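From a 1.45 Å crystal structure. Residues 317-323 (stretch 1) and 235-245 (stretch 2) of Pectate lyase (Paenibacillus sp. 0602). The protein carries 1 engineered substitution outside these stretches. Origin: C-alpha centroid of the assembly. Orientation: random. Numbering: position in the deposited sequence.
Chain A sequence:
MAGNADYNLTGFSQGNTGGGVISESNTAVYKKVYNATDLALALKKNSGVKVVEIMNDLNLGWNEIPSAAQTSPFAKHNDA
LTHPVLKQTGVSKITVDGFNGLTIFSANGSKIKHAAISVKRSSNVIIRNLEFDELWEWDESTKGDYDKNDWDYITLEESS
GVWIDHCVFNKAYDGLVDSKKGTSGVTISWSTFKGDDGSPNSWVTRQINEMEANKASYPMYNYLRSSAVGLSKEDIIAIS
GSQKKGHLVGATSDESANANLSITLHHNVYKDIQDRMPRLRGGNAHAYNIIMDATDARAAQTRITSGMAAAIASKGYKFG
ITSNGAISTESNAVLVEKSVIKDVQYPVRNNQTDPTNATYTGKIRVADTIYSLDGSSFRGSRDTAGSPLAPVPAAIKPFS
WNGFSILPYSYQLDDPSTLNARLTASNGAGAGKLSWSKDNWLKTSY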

# COMPACT_ATOMS: atom_id res chain seq x y z
N TYR A 317 -23.50 -14.99 -33.93
CA TYR A 317 -22.98 -15.75 -32.78
C TYR A 317 -21.47 -15.67 -32.71
O TYR A 317 -20.78 -15.61 -33.73
CB TYR A 317 -23.39 -17.20 -32.88
CG TYR A 317 -24.87 -17.43 -32.77
CD1 TYR A 317 -25.57 -16.99 -31.64
CD2 TYR A 317 -25.59 -18.11 -33.76
CE1 TYR A 317 -26.95 -17.20 -31.52
CE2 TYR A 317 -26.96 -18.32 -33.65
CZ TYR A 317 -27.63 -17.88 -32.52
OH TYR A 317 -28.99 -18.09 -32.37
N LYS A 318 -20.94 -15.65 -31.49
CA LYS A 318 -19.52 -15.81 -31.25
C LYS A 318 -19.30 -17.22 -30.71
O LYS A 318 -19.76 -17.55 -29.62
CB LYS A 318 -19.03 -14.78 -30.22
CG LYS A 318 -17.59 -14.93 -29.81
CD LYS A 318 -17.24 -13.83 -28.79
CE LYS A 318 -16.05 -14.21 -27.89
NZ LYS A 318 -16.52 -14.78 -26.55
N PHE A 319 -18.61 -18.04 -31.47
CA PHE A 319 -18.27 -19.41 -31.07
C PHE A 319 -17.04 -19.88 -31.78
O PHE A 319 -17.07 -20.16 -32.99
CB PHE A 319 -19.42 -20.37 -31.33
CG PHE A 319 -19.21 -21.72 -30.70
CD1 PHE A 319 -19.31 -21.87 -29.32
CD2 PHE A 319 -18.84 -22.82 -31.47
CE1 PHE A 319 -19.07 -23.11 -28.72
CE2 PHE A 319 -18.58 -24.03 -30.88
CZ PHE A 319 -18.71 -24.18 -29.49
N GLY A 320 -15.95 -20.01 -31.05
CA GLY A 320 -14.67 -20.35 -31.64
C GLY A 320 -13.53 -20.26 -30.65
O GLY A 320 -13.76 -20.26 -29.43
N ILE A 321 -12.32 -20.21 -31.17
CA ILE A 321 -11.10 -20.23 -30.36
C ILE A 321 -10.31 -18.95 -30.56
O ILE A 321 -9.75 -18.72 -31.62
CB ILE A 321 -10.24 -21.44 -30.73
CG1 ILE A 321 -11.02 -22.74 -30.54
CG2 ILE A 321 -8.93 -21.47 -29.95
CD1 ILE A 321 -11.37 -23.04 -29.09
N THR A 322 -10.28 -18.09 -29.54
CA THR A 322 -9.37 -16.95 -29.54
C THR A 322 -8.02 -17.51 -29.17
O THR A 322 -7.94 -18.49 -28.41
CB THR A 322 -9.86 -15.90 -28.55
OG1 THR A 322 -11.12 -15.42 -29.06
CG2 THR A 322 -8.89 -14.72 -28.40
N SER A 323 -6.96 -16.95 -29.75
CA SER A 323 -5.61 -17.50 -29.57
C SER A 323 -4.63 -16.39 -29.29
O SER A 323 -3.74 -16.09 -30.10
CB SER A 323 -5.22 -18.31 -30.82
OG SER A 323 -4.09 -19.12 -30.58
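Stretch 2 (235-245) DIIAISGSQKK

Packing of residues 235-245 against the extended segment 317-323 of pectate lyase. Stretch 2 enters as a helix already under way at Asp-235, with phi/psi near -65/-40 through Ile-239, and then opens into a loop that carries Ser-242 to Lys-245. Ile-239 N bonds to Asp-235 O at 2.9 Å and Ser-240 N to Ile-236 O at 2.9 Å; Ser-240 OG also donates to Ile-236 O at 2.8 Å, so this carbonyl receives both groups of one residue. Stretch 1 has no regular secondary structure. The numbering rises together along the contact, from Gly-320 CA and Ile-239 CA, 6.6 Å apart, to Thr-322 CA and Lys-244 CA, 7.4 Å apart, although the stretches run steeply across each other. Together they bury 453 Å², counting both sides.

Apolar contacts are made with the helix. Ile-239 points its CA-to-CB bond toward stretch 1 and, with chi1 m, places CG2 over one face of the Phe-319 ring, 3.5 Å from Phe-319 CZ. Phe-319 leaves its backbone sideways, but its t rotamer brings the ring tip to the helix. Ile-236, one turn before Ile-239, adds its CG2 at 3.9 Å from Phe-319 CZ, while Ser-240 OG sits at the ring edge, 3.7 Å from Phe-319 CE1. Ile-321 extends the apolar patch: its CD1 is 4.0 Å from Ile-239 CG2 and 3.7 Å from Ile-239 O, and it also reaches Ser-242 OG at 3.6 Å. Ile-239 CG2 therefore touches both Phe-319 and Ile-321, side chains that flank Gly-320 in sequence.

Polar contacts centre on Lys-244. Its side chain starts sideways, and its kinked chain (t, p, p, t) carries the ammonium group to the backbone of stretch 1, where Lys-244 NZ donates a weak hydrogen bond to Gly-320 O at 3.1 Å. Two waters broaden this link. Water 1 accepts from Lys-244 NZ at 2.9 Å and from Gly-320 N at 3.1 Å, bridging the amine to the amide of the same glycine. Water 2 accepts from Lys-244 NZ at 3.1 Å and hydrogen-bonds Thr-322 OG1 at 2.6 Å, spanning a direct gap of 4.2 Å between Lys-244 NZ and Thr-322 OG1.

Like charges also meet here. Lys-318 NZ lies 4.0 Å from Lys-244 NZ and 3.4 Å from Lys-244 CE; both amines have hydrogen-bond partners elsewhere in the structure. Tyr-317 and Ser-323, at the ends of stretch 1, do not touch stretch 2.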

# COMPACT_ATOMS: atom_id res chain seq x y z
N ASP A 235 -17.93 -31.94 -30.80
CA ASP A 235 -17.22 -30.75 -31.27
C ASP A 235 -17.47 -29.60 -30.32
O ASP A 235 -16.54 -28.87 -29.97
CB ASP A 235 -17.72 -30.32 -32.65
CG ASP A 235 -17.24 -31.21 -33.78
OD1 ASP A 235 -16.21 -31.93 -33.67
OD2 ASP A 235 -17.92 -31.16 -34.82
N ILE A 236 -18.73 -29.42 -29.94
CA ILE A 236 -19.07 -28.28 -29.07
C ILE A 236 -18.46 -28.43 -27.68
O ILE A 236 -17.94 -27.47 -27.12
CB ILE A 236 -20.58 -28.01 -29.07
CG1 ILE A 236 -21.04 -27.65 -30.51
CG2 ILE A 236 -21.00 -26.97 -28.01
CD1 ILE A 236 -22.55 -27.58 -30.63
N ILE A 237 -18.44 -29.64 -27.14
CA ILE A 237 -17.75 -29.85 -25.88
C ILE A 237 -16.25 -29.52 -26.01
O ILE A 237 -15.68 -28.83 -25.15
CB ILE A 237 -17.95 -31.30 -25.44
CG1 ILE A 237 -19.39 -31.50 -24.97
CG2 ILE A 237 -16.96 -31.70 -24.35
CD1 ILE A 237 -19.77 -32.98 -24.89
N ALA A 238 -15.61 -29.96 -27.09
CA ALA A 238 -14.18 -29.70 -27.25
C ALA A 238 -13.87 -28.21 -27.41
O ALA A 238 -12.90 -27.71 -26.82
CB ALA A 238 -13.63 -30.46 -28.48
N ILE A 239 -14.69 -27.51 -28.19
CA ILE A 239 -14.46 -26.09 -28.44
C ILE A 239 -14.77 -25.26 -27.17
O ILE A 239 -14.10 -24.26 -26.86
CB ILE A 239 -15.26 -25.59 -29.67
CG1 ILE A 239 -14.76 -26.30 -30.95
CG2 ILE A 239 -15.23 -24.06 -29.76
CD1 ILE A 239 -15.79 -26.38 -32.04
N SER A 240 -15.74 -25.71 -26.39
CA SER A 240 -16.12 -25.03 -25.14
C SER A 240 -15.18 -25.38 -24.01
O SER A 240 -15.28 -24.77 -22.96
CB SER A 240 -17.53 -25.43 -24.70
OG SER A 240 -18.49 -25.09 -25.67
N GLY A 241 -14.27 -26.33 -24.20
CA GLY A 241 -13.41 -26.76 -23.11
C GLY A 241 -12.42 -25.72 -22.65
O GLY A 241 -12.14 -25.62 -21.45
N SER A 242 -11.85 -24.97 -23.57
CA SER A 242 -10.89 -23.92 -23.19
C SER A 242 -11.55 -22.72 -22.51
O SER A 242 -12.74 -22.45 -22.71
CB SER A 242 -10.06 -23.47 -24.40
OG SER A 242 -10.88 -23.13 -25.49
N GLN A 243 -10.78 -22.06 -21.67
CA GLN A 243 -11.29 -20.91 -20.91
C GLN A 243 -11.17 -19.64 -21.75
O GLN A 243 -10.11 -19.37 -22.30
CB GLN A 243 -10.47 -20.78 -19.62
CG GLN A 243 -10.67 -19.46 -18.86
CD GLN A 243 -12.09 -19.26 -18.38
OE1 GLN A 243 -12.88 -20.23 -18.32
NE2 GLN A 243 -12.43 -18.03 -18.00
N LYS A 244 -12.24 -18.87 -21.87
CA LYS A 244 -12.21 -17.71 -22.80
C LYS A 244 -11.36 -16.56 -22.30
O LYS A 244 -10.65 -15.93 -23.08
CB LYS A 244 -13.64 -17.23 -23.06
CG LYS A 244 -13.80 -16.10 -24.07
CD LYS A 244 -13.40 -16.58 -25.45
CE LYS A 244 -14.46 -17.49 -26.06
NZ LYS A 244 -14.13 -17.88 -27.47
N LYS A 245 -11.41 -16.26 -21.01
CA LYS A 245 -10.74 -15.06 -20.46
C LYS A 245 -9.88 -15.39 -19.24
O LYS A 245 -10.33 -16.09 -18.33
CB LYS A 245 -11.79 -14.01 -20.02
CG LYS A 245 -12.59 -13.39 -21.15
CD LYS A 245 -13.87 -12.77 -20.63
CE LYS A 245 -14.77 -12.24 -21.73
NZ LYS A 245 -16.18 -12.14 -21.27
O HOH W 1 -16.40 -19.65 -27.99
O HOH W 2 -13.27 -16.43 -30.03